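Putative amino acid binding protein (Streptococcus mutans, PDB 4C0R) binds oxidized glutathione disulfide and probably delivers glutathione to the cystine ABC importer TcyBC. Local coordinates at residues I29-E34 with G218-L223. Residues are numbered along the deposited sequence; the frame is centred on the assembly and turned at random.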
ATOM      1  N   ILE A  29      -7.959   5.373   4.956  1.00  8.03           N
ATOM      2  CA  ILE A  29      -8.500   6.546   5.604  1.00  8.02           C
ATOM      3  C   ILE A  29      -9.845   6.280   6.218  1.00  6.90           C
ATOM      4  O   ILE A  29     -10.120   6.686   7.374  1.00  7.81           O
ATOM      5  CB  ILE A  29      -8.582   7.722   4.592  1.00  7.87           C
ATOM      6  CG1 ILE A  29      -7.213   8.030   3.977  1.00  9.96           C
ATOM      7  CG2 ILE A  29      -9.140   8.940   5.305  1.00 11.48           C
ATOM      8  CD1 ILE A  29      -6.129   8.330   4.966  1.00 14.19           C
ATOM      9  N   GLU A  30     -10.709   5.600   5.474  1.00  8.07           N
ATOM     10  CA  GLU A  30     -12.050   5.374   5.942  1.00  8.16           C
ATOM     11  C   GLU A  30     -12.071   4.302   7.044  1.00  8.17           C
ATOM     12  O   GLU A  30     -12.910   4.366   7.977  1.00  7.88           O
ATOM     13  CB  GLU A  30     -12.947   5.017   4.767  1.00  9.29           C
ATOM     14  CG  GLU A  30     -13.027   6.098   3.740  1.00  9.44           C
ATOM     15  CD  GLU A  30     -13.699   7.402   4.203  1.00 14.23           C
ATOM     16  OE1 GLU A  30     -14.316   7.469   5.284  1.00 13.16           O
ATOM     17  OE2 GLU A  30     -13.618   8.410   3.466  1.00 15.53           O
ATOM     18  N   VAL A  31     -11.173   3.314   6.975  1.00  7.10           N
ATOM     19  CA  VAL A  31     -11.000   2.414   8.097  1.00  7.64           C
ATOM     20  C   VAL A  31     -10.562   3.127   9.349  1.00  7.17           C
ATOM     21  O   VAL A  31     -11.111   2.919  10.418  1.00  7.04           O
ATOM     22  CB  VAL A  31     -10.081   1.205   7.778  1.00  6.84           C
ATOM     23  CG1 VAL A  31      -9.822   0.395   9.034  1.00  8.01           C
ATOM     24  CG2 VAL A  31     -10.738   0.308   6.661  1.00  7.49           C
ATOM     25  N   ALA A  32      -9.541   3.985   9.222  1.00  5.12           N
ATOM     26  CA  ALA A  32      -9.116   4.762  10.359  1.00  8.29           C
ATOM     27  C   ALA A  32     -10.279   5.605  10.935  1.00  8.28           C
ATOM     28  O   ALA A  32     -10.474   5.631  12.150  1.00  7.76           O
ATOM     29  CB  ALA A  32      -7.939   5.647   9.963  1.00  7.24           C
ATOM     30  N   LYS A  33     -11.030   6.294  10.068  1.00  7.24           N
ATOM     31  CA  LYS A  33     -12.157   7.095  10.543  1.00  7.57           C
ATOM     32  C   LYS A  33     -13.149   6.222  11.292  1.00  9.09           C
ATOM     33  O   LYS A  33     -13.675   6.623  12.325  1.00  8.76           O
ATOM     34  CB  LYS A  33     -12.827   7.848   9.412  1.00  8.53           C
ATOM     35  CG  LYS A  33     -12.003   9.096   9.011  1.00 11.59           C
ATOM     36  CD  LYS A  33     -12.598   9.912   7.892  1.00 13.83           C
ATOM     37  CE  LYS A  33     -11.694  11.067   7.546  1.00 16.30           C
ATOM     38  NZ  LYS A  33     -12.435  12.031   6.685  1.00 25.54           N
ATOM     39  N   GLU A  34     -13.436   5.052  10.769  1.00  8.35           N
ATOM     40  CA  GLU A  34     -14.383   4.165  11.459  1.00  8.47           C
ATOM     41  C   GLU A  34     -13.826   3.678  12.795  1.00 10.18           C
ATOM     42  O   GLU A  34     -14.546   3.681  13.793  1.00  8.83           O
ATOM     43  CB  GLU A  34     -14.749   2.993  10.562  1.00  9.00           C
ATOM     44  CG  GLU A  34     -15.904   2.143  11.077  1.00 14.36           C
ATOM     45  CD  GLU A  34     -17.262   2.821  10.942  1.00 24.49           C
ATOM     46  OE1 GLU A  34     -17.422   3.661  10.025  1.00 25.01           O
ATOM     47  OE2 GLU A  34     -18.122   2.502  11.770  1.00 29.16           O
ATOM     48  N   GLY A 218     -18.883  -7.240  10.712  1.00 15.64           N
ATOM     49  CA  GLY A 218     -19.147  -7.052   9.308  1.00 15.53           C
ATOM     50  C   GLY A 218     -18.763  -5.703   8.746  1.00 12.34           C
ATOM     51  O   GLY A 218     -18.833  -5.464   7.528  1.00 13.95           O
ATOM     52  N   THR A 219     -18.381  -4.748   9.614  1.00 13.23           N
ATOM     53  CA  THR A 219     -18.074  -3.415   9.120  1.00 11.44           C
ATOM     54  C   THR A 219     -16.821  -3.365   8.222  1.00 10.36           C
ATOM     55  O   THR A 219     -16.764  -2.662   7.244  1.00 10.87           O
ATOM     56  CB  THR A 219     -17.933  -2.432  10.296  1.00 16.21           C
ATOM     57  OG1 THR A 219     -19.166  -2.393  11.026  1.00 17.79           O
ATOM     58  CG2 THR A 219     -17.641  -1.041   9.804  1.00 17.34           C
ATOM     59  N   LEU A 220     -15.783  -4.098   8.615  1.00 13.29           N
ATOM     60  CA  LEU A 220     -14.562  -4.080   7.847  1.00 10.53           C
ATOM     61  C   LEU A 220     -14.807  -4.615   6.428  1.00 11.37           C
ATOM     62  O   LEU A 220     -14.338  -4.089   5.433  1.00  9.14           O
ATOM     63  CB  LEU A 220     -13.446  -4.860   8.534  1.00 12.81           C
ATOM     64  CG  LEU A 220     -12.070  -4.461   8.284  1.00 14.67           C
ATOM     65  CD1 LEU A 220     -11.878  -2.938   8.681  1.00 11.42           C
ATOM     66  CD2 LEU A 220     -11.193  -5.385   9.151  1.00 15.20           C
ATOM     67  N   GLU A 221     -15.610  -5.676   6.353  1.00 10.96           N
ATOM     68  CA  GLU A 221     -15.956  -6.223   5.042  1.00 11.66           C
ATOM     69  C   GLU A 221     -16.740  -5.190   4.215  1.00  9.90           C
ATOM     70  O   GLU A 221     -16.533  -5.054   3.024  1.00  9.89           O
ATOM     71  CB  GLU A 221     -16.782  -7.492   5.180  1.00 13.09           C
ATOM     72  CG  GLU A 221     -17.446  -7.893   3.870  1.00 20.41           C
ATOM     73  CD  GLU A 221     -17.586  -9.383   3.712  1.00 28.74           C
ATOM     74  OE1 GLU A 221     -17.898 -10.043   4.724  1.00 31.29           O
ATOM     75  OE2 GLU A 221     -17.361  -9.880   2.572  1.00 29.21           O
ATOM     76  N   LYS A 222     -17.671  -4.489   4.850  1.00 10.61           N
ATOM     77  CA  LYS A 222     -18.410  -3.447   4.171  1.00 10.06           C
ATOM     78  C   LYS A 222     -17.498  -2.375   3.586  1.00 10.57           C
ATOM     79  O   LYS A 222     -17.663  -1.929   2.488  1.00 10.59           O
ATOM     80  CB  LYS A 222     -19.378  -2.789   5.175  1.00 19.91           C
ATOM     81  CG  LYS A 222     -20.227  -1.662   4.638  1.00 19.91           C
ATOM     82  CD  LYS A 222     -21.219  -1.155   5.731  1.00 19.91           C
ATOM     83  N   LEU A 223     -16.479  -1.987   4.361  1.00 10.63           N
ATOM     84  CA  LEU A 223     -15.534  -0.993   3.916  1.00  9.67           C
ATOM     85  C   LEU A 223     -14.628  -1.505   2.786  1.00  8.08           C
ATOM     86  O   LEU A 223     -14.336  -0.786   1.861  1.00  9.02           O
ATOM     87  CB  LEU A 223     -14.663  -0.536   5.099  1.00 10.25           C
ATOM     88  CG  LEU A 223     -15.392   0.280   6.167  1.00 12.90           C
ATOM     89  CD1 LEU A 223     -14.495   0.533   7.402  1.00 12.67           C
ATOM     90  CD2 LEU A 223     -15.887   1.598   5.598  1.00 14.73           C
TER
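Two helices of the solute-binding protein fold, 27-36 and 219-228, pack side by side through Val31, Glu34, Thr219, Leu220 and Leu223. Their short segments run nearly antiparallel, at 152°, with axes 10.6 Å apart. Leu223 contributes the most surface to the contact. Its CD1 lies 3.8 Å from Val31 CG2 and 4.0 Å from Glu34 CB, so one methyl touches two residues three positions apart, about one turn of the helix. The same methyl also comes near the backbone oxygen of Glu30. Leu220, one turn earlier, meets Val31 at about a right angle. Its CD1 sits 3.9 Å from Val31 CG1 and almost as close to CG2, so Val31 straddles this methyl with both branches. Val31 CG1 is anti to the backbone N (chi1 174°); CG1 faces Leu220 while CG2 is shared between Leu220 and Leu223. At the other end, Glu34 and Thr219 meet tip to tip. Glu34 CG touches Thr219 CG2 at 3.8 Å, and the carboxylate carbon CD is only slightly farther from that methyl. Thr219 therefore offers carbon to the glutamate, while its OG1 hydrogen-bonds to Asn217 OD1 just before the helix. Glu30 likewise sends its acid away, with OE2 bonded to Thr25 OG1. Helix 201-216 covers one flank: Leu211 touches Val31, and Leu214 touches both Glu34 and Thr219. Arg210 NH2 donates a hydrogen bond to the backbone oxygen of Glu34, and so ties helix 27-36 to that flank. On its far face helix 27-36 rests on strand 3-9 through Ile29 and Ala32. The contact thus joins an early helix to the C-terminal helix of the chain. The shared surface is mostly apolar carbon, so the two segments meet by shape and van der Waals contact, without a polar link between them.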